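Long-range contact in dTor_3x33L (PDB 4YY2), which has no known natural function, being a computationally designed left-handed alpha/alpha toroid in which three helical repeats close on themselves: residues Val44-Ile49 with Glu76-Leu81. Numbering follows the deposited sequence.
Sequences VLLELI and EVLLEL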
loop_
_atom_site.group_PDB
_atom_site.type_symbol
_atom_site.label_atom_id
_atom_site.label_comp_id
_atom_site.label_asym_id
_atom_site.label_seq_id
_atom_site.Cartn_x
_atom_site.Cartn_y
_atom_site.Cartn_z
ATOM N N VAL A 44 -3.727 7.948 -2.215
ATOM C CA VAL A 44 -4.556 7.240 -1.272
ATOM C C VAL A 44 -3.919 5.984 -0.682
ATOM O O VAL A 44 -3.984 5.744 0.531
ATOM C CB VAL A 44 -5.904 6.839 -1.882
ATOM C CG1 VAL A 44 -6.786 6.157 -0.875
ATOM C CG2 VAL A 44 -6.623 8.079 -2.404
ATOM N N LEU A 45 -3.244 5.207 -1.541
ATOM C CA LEU A 45 -2.544 4.033 -1.035
ATOM C C LEU A 45 -1.543 4.433 0.025
ATOM O O LEU A 45 -1.403 3.795 1.064
ATOM C CB LEU A 45 -1.848 3.269 -2.157
ATOM C CG LEU A 45 -2.827 2.523 -3.124
ATOM C CD1 LEU A 45 -2.081 2.015 -4.347
ATOM C CD2 LEU A 45 -3.550 1.392 -2.435
ATOM N N LEU A 46 -0.825 5.536 -0.240
ATOM C CA LEU A 46 0.200 6.017 0.732
ATOM C C LEU A 46 -0.455 6.442 2.035
ATOM O O LEU A 46 0.077 6.127 3.142
ATOM C CB LEU A 46 1.025 7.166 0.089
ATOM C CG LEU A 46 1.933 6.659 -1.043
ATOM C CD1 LEU A 46 2.437 7.833 -1.849
ATOM C CD2 LEU A 46 3.086 5.785 -0.570
ATOM N N GLU A 47 -1.603 7.121 1.959
ATOM C CA GLU A 47 -2.292 7.461 3.202
ATOM C C GLU A 47 -2.715 6.211 3.994
ATOM O O GLU A 47 -2.706 6.210 5.251
ATOM C CB GLU A 47 -3.467 8.355 2.892
ATOM C CG GLU A 47 -2.997 9.718 2.389
ATOM C CD GLU A 47 -4.120 10.700 2.099
ATOM O OE1 GLU A 47 -5.289 10.383 2.259
ATOM O OE2 GLU A 47 -3.834 11.814 1.637
ATOM N N LEU A 48 -3.182 5.213 3.281
ATOM C CA LEU A 48 -3.670 3.962 3.931
ATOM C C LEU A 48 -2.536 3.235 4.586
ATOM O O LEU A 48 -2.693 2.659 5.685
ATOM C CB LEU A 48 -4.435 3.080 2.957
ATOM C CG LEU A 48 -5.791 3.599 2.488
ATOM C CD1 LEU A 48 -6.268 2.802 1.284
ATOM C CD2 LEU A 48 -6.801 3.562 3.628
ATOM N N ILE A 49 -1.375 3.279 3.940
ATOM C CA ILE A 49 -0.167 2.670 4.474
ATOM C C ILE A 49 0.313 3.362 5.738
ATOM O O ILE A 49 0.646 2.691 6.751
ATOM C CB ILE A 49 0.946 2.603 3.422
ATOM C CG1 ILE A 49 0.566 1.600 2.316
ATOM C CG2 ILE A 49 2.272 2.258 4.050
ATOM C CD1 ILE A 49 1.375 1.778 1.056
ATOM N N GLU A 76 7.195 -1.491 -6.375
ATOM C CA GLU A 76 8.242 -1.996 -5.511
ATOM C C GLU A 76 8.330 -1.193 -4.218
ATOM O O GLU A 76 8.417 -1.735 -3.097
ATOM C CB GLU A 76 9.592 -1.950 -6.216
ATOM C CG GLU A 76 10.628 -2.644 -5.352
ATOM C CD GLU A 76 11.909 -3.031 -6.105
ATOM O OE1 GLU A 76 12.962 -2.350 -5.971
ATOM O OE2 GLU A 76 11.862 -4.023 -6.837
ATOM N N VAL A 77 8.315 0.122 -4.371
ATOM C CA VAL A 77 8.326 0.997 -3.162
ATOM C C VAL A 77 7.101 0.784 -2.284
ATOM O O VAL A 77 7.191 0.715 -1.032
ATOM C CB VAL A 77 8.496 2.501 -3.518
ATOM C CG1 VAL A 77 8.552 3.359 -2.288
ATOM C CG2 VAL A 77 9.773 2.710 -4.329
ATOM N N LEU A 78 5.937 0.746 -2.891
ATOM C CA LEU A 78 4.707 0.501 -2.110
ATOM C C LEU A 78 4.782 -0.797 -1.322
ATOM O O LEU A 78 4.358 -0.850 -0.147
ATOM C CB LEU A 78 3.485 0.493 -3.030
ATOM C CG LEU A 78 3.149 1.882 -3.610
ATOM C CD1 LEU A 78 2.117 1.763 -4.727
ATOM C CD2 LEU A 78 2.605 2.844 -2.560
ATOM N N LEU A 79 5.313 -1.833 -1.975
ATOM C CA LEU A 79 5.457 -3.118 -1.284
ATOM C C LEU A 79 6.388 -2.987 -0.069
ATOM O O LEU A 79 6.153 -3.618 0.978
ATOM C CB LEU A 79 5.853 -4.232 -2.226
ATOM C CG LEU A 79 4.744 -4.554 -3.243
ATOM C CD1 LEU A 79 5.282 -5.364 -4.411
ATOM C CD2 LEU A 79 3.596 -5.294 -2.566
ATOM N N GLU A 80 7.488 -2.278 -0.258
ATOM C CA GLU A 80 8.468 -2.065 0.821
ATOM C C GLU A 80 7.866 -1.265 1.980
ATOM O O GLU A 80 8.051 -1.622 3.159
ATOM C CB GLU A 80 9.737 -1.430 0.286
ATOM C CG GLU A 80 10.420 -2.371 -0.678
ATOM C CD GLU A 80 11.790 -1.929 -1.146
ATOM O OE1 GLU A 80 12.209 -0.818 -0.802
ATOM O OE2 GLU A 80 12.430 -2.730 -1.882
ATOM N N LEU A 81 7.035 -0.293 1.654
ATOM C CA LEU A 81 6.304 0.465 2.639
ATOM C C LEU A 81 5.283 -0.369 3.381
ATOM O O LEU A 81 5.135 -0.241 4.581
ATOM C CB LEU A 81 5.661 1.692 2.001
ATOM C CG LEU A 81 6.665 2.735 1.539
ATOM C CD1 LEU A 81 6.057 3.873 0.689
ATOM C CD2 LEU A 81 7.410 3.330 2.727
#
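In Leu46, Leu78 and Leu81 the CG atom, and in Ile49 the CG1 atom, lies anti to the carbonyl carbon and beside the backbone N, with chi1 between -70° and -68°, which sets the start of each side chain that meets across this contact. The pair is a worked example of helix packing inside an alpha/alpha toroid: helices 41-53 and 74-86 run side by side in the same sense, and their contact lies about 3 Å from the centre of the chain, measured centre to centre. Their segment axes are inclined by 15° and come within 10.8 Å, a separation bridged by apolar side chains. Leu78 meets three residues of the other helix. Its CD2 meets CD2 of Leu46 at 3.6 Å, the two side chains crossing at about a right angle, and the same methyl touches CD1 of Ile49 at 4.0 Å. The other methyl, Leu78 CD1, approaches CD1 of Leu45 more distantly, at 4.2 Å. Leu46 CD2 has a second neighbour, Leu81 CD1, 3.8 Å away, and so touches both Leu78 and Leu81. Ile49 divides its two branches between the same pair, CD1 going to Leu78 while CG2, anti to its own backbone N, goes to Leu81 CB at 4.0 Å. An alanine here would remove CD1 and CG2 and would probably leave a gap beside Leu78 CD2 and Leu81 CB, with Leu78 freer to turn. Surrounding helices complete the packing: Leu45 also touches Leu13 and Ile16 of helix 8-20, and Leu46 also touches Val60 and Phe64 of helix 57-69. All five contacting residues are buried, part of the apolar core between the helices. At the Leu81 end the packing extends onto the backbone, with Ile49 CG2 lying 3.8 Å from the carbonyl oxygen O of Leu81.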